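Local atomic coordinates of transcriptional regulator (Actinomyces oris, PDB entry 5V8C), a protein that probably acts as a phosphotransferase of the LytR-Cps2A-Psr family, mediating glycosylation of a protein attached to the Gram-positive cell wall. Residues G49-V54 / L83-T88; N69-L74 / L257-R262. All blocks are in the same frame, centred on the assembly; numbering follows the deposited sequence.

Contact 1: residues G49-V54 / L83-T88; sequences GSRADV and LDRLAT. With PO4 (phosphate ion), chain C.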
loop_
_atom_site.group_PDB
_atom_site.type_symbol
_atom_site.label_atom_id
_atom_site.label_comp_id
_atom_site.label_asym_id
_atom_site.label_seq_id
_atom_site.Cartn_x
_atom_site.Cartn_y
_atom_site.Cartn_z
ATOM N N GLY A 49 3.591 -1.505 19.258
ATOM C CA GLY A 49 4.448 -2.487 18.610
ATOM C C GLY A 49 3.793 -3.134 17.408
ATOM O O GLY A 49 3.137 -4.171 17.538
ATOM N N SER A 50 3.956 -2.514 16.228
ATOM C CA SER A 50 3.394 -3.003 14.968
ATOM C C SER A 50 4.229 -2.516 13.776
ATOM O O SER A 50 4.829 -1.445 13.843
ATOM C CB SER A 50 1.939 -2.561 14.823
ATOM O OG SER A 50 1.225 -3.414 13.942
ATOM N N ARG A 51 4.275 -3.307 12.693
ATOM C CA ARG A 51 5.053 -2.965 11.502
ATOM C C ARG A 51 4.156 -2.707 10.298
ATOM O O ARG A 51 3.096 -3.320 10.177
ATOM C CB ARG A 51 6.066 -4.073 11.175
ATOM C CG ARG A 51 7.308 -4.065 12.050
ATOM C CD ARG A 51 8.452 -4.779 11.362
ATOM N NE ARG A 51 9.574 -5.007 12.269
ATOM C CZ ARG A 51 10.756 -5.478 11.888
ATOM N NH1 ARG A 51 10.985 -5.764 10.612
ATOM N NH2 ARG A 51 11.724 -5.657 12.777
ATOM N N ALA A 52 4.588 -1.810 9.401
ATOM C CA ALA A 52 3.835 -1.489 8.187
ATOM C C ALA A 52 4.315 -2.379 7.039
ATOM O O ALA A 52 5.446 -2.232 6.575
ATOM C CB ALA A 52 4.015 -0.021 7.833
ATOM N N ASP A 53 3.489 -3.349 6.635
ATOM C CA ASP A 53 3.815 -4.267 5.549
ATOM C C ASP A 53 3.575 -3.605 4.200
ATOM O O ASP A 53 4.341 -3.827 3.263
ATOM C CB ASP A 53 2.990 -5.562 5.666
ATOM C CG ASP A 53 3.396 -6.468 6.815
ATOM O OD1 ASP A 53 4.424 -6.175 7.473
ATOM O OD2 ASP A 53 2.698 -7.481 7.049
ATOM N N VAL A 54 2.526 -2.771 4.113
ATOM C CA VAL A 54 2.136 -2.069 2.889
ATOM C C VAL A 54 2.058 -0.566 3.151
ATOM O O VAL A 54 1.443 -0.141 4.129
ATOM C CB VAL A 54 0.795 -2.624 2.350
ATOM C CG1 VAL A 54 0.311 -1.831 1.139
ATOM C CG2 VAL A 54 0.912 -4.109 2.009
ATOM N N LEU A 83 17.885 7.723 10.800
ATOM C CA LEU A 83 17.378 6.867 9.725
ATOM C C LEU A 83 16.615 5.639 10.206
ATOM O O LEU A 83 17.117 4.890 11.046
ATOM C CB LEU A 83 18.505 6.424 8.766
ATOM C CG LEU A 83 19.371 7.510 8.122
ATOM C CD1 LEU A 83 20.600 6.904 7.491
ATOM C CD2 LEU A 83 18.597 8.324 7.090
ATOM N N ASP A 84 15.430 5.392 9.603
ATOM C CA ASP A 84 14.591 4.231 9.888
ATOM C C ASP A 84 14.081 3.654 8.583
ATOM O O ASP A 84 13.911 4.388 7.607
ATOM C CB ASP A 84 13.365 4.609 10.749
ATOM C CG ASP A 84 13.603 5.196 12.138
ATOM O OD1 ASP A 84 14.761 5.133 12.631
ATOM O OD2 ASP A 84 12.620 5.681 12.754
ATOM N N ARG A 85 13.760 2.350 8.576
ATOM C CA ARG A 85 13.126 1.737 7.418
ATOM C C ARG A 85 11.634 2.035 7.512
ATOM O O ARG A 85 11.090 2.104 8.621
ATOM C CB ARG A 85 13.357 0.223 7.382
ATOM C CG ARG A 85 14.766 -0.187 6.987
ATOM C CD ARG A 85 14.883 -1.697 6.836
ATOM N NE ARG A 85 14.316 -2.394 7.990
ATOM C CZ ARG A 85 13.573 -3.489 7.910
ATOM N NH1 ARG A 85 13.333 -4.052 6.733
ATOM N NH2 ARG A 85 13.081 -4.045 9.010
ATOM N N LEU A 86 10.976 2.214 6.353
ATOM C CA LEU A 86 9.551 2.512 6.254
ATOM C C LEU A 86 8.679 1.595 7.133
ATOM O O LEU A 86 7.780 2.073 7.820
ATOM C CB LEU A 86 9.107 2.431 4.785
ATOM C CG LEU A 86 8.761 3.742 4.095
ATOM C CD1 LEU A 86 9.983 4.607 3.925
ATOM C CD2 LEU A 86 8.172 3.481 2.736
ATOM N N ALA A 87 8.973 0.293 7.143
ATOM C CA ALA A 87 8.221 -0.686 7.928
ATOM C C ALA A 87 8.362 -0.458 9.439
ATOM O O ALA A 87 7.421 -0.691 10.198
ATOM C CB ALA A 87 8.680 -2.093 7.567
ATOM N N THR A 88 9.536 0.010 9.855
ATOM C CA THR A 88 9.903 0.222 11.244
ATOM C C THR A 88 9.307 1.525 11.799
ATOM O O THR A 88 9.004 1.579 12.990
ATOM C CB THR A 88 11.426 0.079 11.371
ATOM O OG1 THR A 88 11.682 -1.251 11.796
ATOM C CG2 THR A 88 12.066 1.078 12.328
HETATM P P PO4 C . 11.715 -8.437 8.745
HETATM O O1 PO4 C . 12.568 -8.837 10.038
HETATM O O2 PO4 C . 12.369 -7.141 8.073
HETATM O O3 PO4 C . 10.212 -8.101 9.183
HETATM O O4 PO4 C . 11.712 -9.614 7.732
#
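Arg51 and Arg85 bring their guanidinium groups together beside a bound phosphate, with the two planes turned 74° apart. Arg51 NH1 lies 3.1 Å from Arg85 NH2, near the plane of the Arg85 group; both atoms are donors, so this is a meeting of like charges that the phosphate probably eases. Its O3 sits 2.8 Å from Arg51 NH1, while O2 accepts a weak hydrogen bond of 3.3 Å from Arg85 NH2. Arg51 reaches out with an extended chain, whereas Arg85 bends at chi3 (-49°), which swings NE round. Thr88 OG1 lies over the centre of one face of the Arg51 guanidinium, 4.3 Å above it. An alanine in place of Arg85 would probably leave phosphate O2 without this donor and Arg51 alone to face the anion from this pair. Behind the side chains, Ala52 N donates to Ala87 O (3.1 Å, 168° at the hydrogen), and Ala87 CB packs 3.4 Å from Ala52 O. Two arginines beside a phosphate, itself probably from the crystallisation liquor, are consistent with the site where LytR-Cps2A-Psr enzymes grip the phosphates of a polyprenyl-linked substrate.

Contact 2: residues N69-L74 / L257-R262; sequences NLPRDL and LPTGPR. With PO4 (phosphate ion), chain C.
The Leu257 side chain packs against the side chains of Leu70, Pro71 and Leu74. Its CG lies 3.6 Å from Leu70 CD2, the two side chains passing at a slant. Its CB rests 3.7 Å from Pro71 CD, and its CD1 comes to 4.1 Å from Leu74 CD2; in both of these pairs the side chains cross at about a right angle. Thr259 adds its methyl rather than its hydroxyl: CG2 is 3.8 Å from Leu74 CD1 and also touches Pro71 CG, the threonine and proline side chains running past each other in opposite directions. Leu74 has CG anti to its backbone N (chi1 172°), and from there its two methyls divide, CD1 to Thr259 and CD2 to Leu257.

Beside the apolar patch, one backbone bond joins the two segments: Leu257 N donates to Asn69 O at 3.2 Å. Pro71 to Leu74 form a type I beta turn, closed by Leu74 N on Pro71 O, and the side chain of Leu74 leaves the turn pointing toward 257-262. On the far side of this turn Arg72 points to the phosphate, with a weak 3.5 Å hydrogen bond from NH2 to O3.

Further out, the Asn69 amide nitrogen ND2 bonds to Asp256 OD2 and Thr193 OG1, linking strand 65-70 to strand 252-256 and to helix 182-208. Asn69 also pairs through its backbone with Ile255, so the bond to Leu257 carries on the parallel pairing of strands 65-70 and 252-256 at one border of the mixed sheet. Leu70 packs on Ile55 and Leu57 of strand 52-60, while Leu257 is covered by Ser274, Leu277 and Leu278 of helix 272-280.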
loop_
_atom_site.group_PDB
_atom_site.type_symbol
_atom_site.label_atom_id
_atom_site.label_comp_id
_atom_site.label_asym_id
_atom_site.label_seq_id
_atom_site.Cartn_x
_atom_site.Cartn_y
_atom_site.Cartn_z
ATOM N N ASN A 69 3.454 2.832 -4.799
ATOM C CA ASN A 69 3.712 1.795 -3.812
ATOM C C ASN A 69 5.121 2.010 -3.268
ATOM O O ASN A 69 6.085 2.019 -4.035
ATOM C CB ASN A 69 3.513 0.403 -4.445
ATOM C CG ASN A 69 3.730 -0.784 -3.527
ATOM O OD1 ASN A 69 3.439 -0.751 -2.326
ATOM N ND2 ASN A 69 4.193 -1.888 -4.097
ATOM N N LEU A 70 5.218 2.336 -1.975
ATOM C CA LEU A 70 6.500 2.611 -1.328
ATOM C C LEU A 70 7.051 1.339 -0.691
ATOM O O LEU A 70 6.397 0.778 0.192
ATOM C CB LEU A 70 6.356 3.720 -0.279
ATOM C CG LEU A 70 5.905 5.095 -0.782
ATOM C CD1 LEU A 70 5.578 6.018 0.382
ATOM C CD2 LEU A 70 6.949 5.736 -1.684
ATOM N N PRO A 71 8.227 0.844 -1.147
ATOM C CA PRO A 71 8.780 -0.398 -0.572
ATOM C C PRO A 71 9.071 -0.288 0.929
ATOM O O PRO A 71 9.661 0.696 1.366
ATOM C CB PRO A 71 10.045 -0.640 -1.402
ATOM C CG PRO A 71 10.409 0.682 -1.947
ATOM C CD PRO A 71 9.116 1.391 -2.191
ATOM N N ARG A 72 8.597 -1.273 1.716
ATOM C CA ARG A 72 8.705 -1.309 3.182
ATOM C C ARG A 72 10.151 -1.295 3.715
ATOM O O ARG A 72 10.408 -0.755 4.792
ATOM C CB ARG A 72 7.921 -2.512 3.752
ATOM C CG ARG A 72 8.482 -3.886 3.343
ATOM C CD ARG A 72 7.741 -5.079 3.939
ATOM N NE ARG A 72 7.752 -5.091 5.407
ATOM C CZ ARG A 72 8.770 -5.515 6.151
ATOM N NH1 ARG A 72 9.892 -5.933 5.578
ATOM N NH2 ARG A 72 8.679 -5.512 7.475
ATOM N N ASP A 73 11.080 -1.902 2.961
ATOM C CA ASP A 73 12.494 -2.015 3.325
ATOM C C ASP A 73 13.269 -0.733 3.038
ATOM O O ASP A 73 14.398 -0.596 3.494
ATOM C CB ASP A 73 13.144 -3.236 2.642
ATOM C CG ASP A 73 12.834 -3.387 1.157
ATOM O OD1 ASP A 73 11.644 -3.594 0.813
ATOM O OD2 ASP A 73 13.792 -3.370 0.343
ATOM N N LEU A 74 12.644 0.230 2.332
ATOM C CA LEU A 74 13.267 1.515 2.000
ATOM C C LEU A 74 13.602 2.324 3.267
ATOM O O LEU A 74 12.740 2.533 4.115
ATOM C CB LEU A 74 12.353 2.309 1.047
ATOM C CG LEU A 74 12.738 3.755 0.730
ATOM C CD1 LEU A 74 13.746 3.828 -0.418
ATOM C CD2 LEU A 74 11.509 4.585 0.437
ATOM N N LEU A 257 7.985 2.723 -6.500
ATOM C CA LEU A 257 9.042 3.714 -6.315
ATOM C C LEU A 257 10.345 3.150 -6.920
ATOM O O LEU A 257 10.769 2.055 -6.537
ATOM C CB LEU A 257 9.204 3.954 -4.803
ATOM C CG LEU A 257 9.499 5.362 -4.264
ATOM C CD1 LEU A 257 10.825 5.405 -3.556
ATOM C CD2 LEU A 257 9.330 6.450 -5.303
ATOM N N PRO A 258 10.929 3.801 -7.941
ATOM C CA PRO A 258 12.135 3.228 -8.568
ATOM C C PRO A 258 13.420 3.348 -7.742
ATOM O O PRO A 258 14.168 4.316 -7.886
ATOM C CB PRO A 258 12.223 3.961 -9.911
ATOM C CG PRO A 258 11.519 5.243 -9.694
ATOM C CD PRO A 258 10.540 5.079 -8.566
ATOM N N THR A 259 13.697 2.349 -6.896
ATOM C CA THR A 259 14.929 2.331 -6.096
ATOM C C THR A 259 16.042 1.628 -6.872
ATOM O O THR A 259 15.755 0.844 -7.777
ATOM C CB THR A 259 14.690 1.680 -4.724
ATOM O OG1 THR A 259 14.405 0.289 -4.890
ATOM C CG2 THR A 259 13.577 2.359 -3.937
ATOM N N GLY A 260 17.290 1.895 -6.507
ATOM C CA GLY A 260 18.452 1.279 -7.141
ATOM C C GLY A 260 18.516 -0.229 -6.965
ATOM O O GLY A 260 17.728 -0.791 -6.195
ATOM N N PRO A 261 19.422 -0.934 -7.687
ATOM C CA PRO A 261 19.484 -2.402 -7.549
ATOM C C PRO A 261 19.608 -2.822 -6.089
ATOM O O PRO A 261 20.555 -2.425 -5.405
ATOM C CB PRO A 261 20.702 -2.790 -8.390
ATOM C CG PRO A 261 20.834 -1.695 -9.387
ATOM C CD PRO A 261 20.420 -0.446 -8.660
ATOM N N ARG A 262 18.573 -3.526 -5.593
ATOM C CA ARG A 262 18.432 -3.935 -4.194
ATOM C C ARG A 262 19.604 -4.776 -3.665
ATOM O O ARG A 262 19.978 -4.631 -2.496
ATOM C CB ARG A 262 17.087 -4.644 -3.963
HETATM P P PO4 C . 11.715 -8.437 8.745
HETATM O O1 PO4 C . 12.568 -8.837 10.038
HETATM O O2 PO4 C . 12.369 -7.141 8.073
HETATM O O3 PO4 C . 10.212 -8.101 9.183
HETATM O O4 PO4 C . 11.712 -9.614 7.732
#

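The centres of the two contacts lie about 13 Å apart, and their segments alternate along the chain: 49-54, 69-74, 83-88, then 257-262. Segments 49-54 and 69-74 lie on strands 52-60 and 65-70, neighbours in the mixed sheet; strand 252-256, which leads into 257-262, lies next to 65-70 on the side away from 52-60. Contact 1 touches contact 2 through 83-88, where Leu86 N and Ala87 N probably hydrogen-bond to Leu74 O and Arg72 O, each at 2.9 Å. Arginines of both contacts also approach the same phosphate, Arg51 and Arg85 from contact 1 and Arg72 from contact 2. Such a cluster is consistent with a phosphate-binding part of the active site.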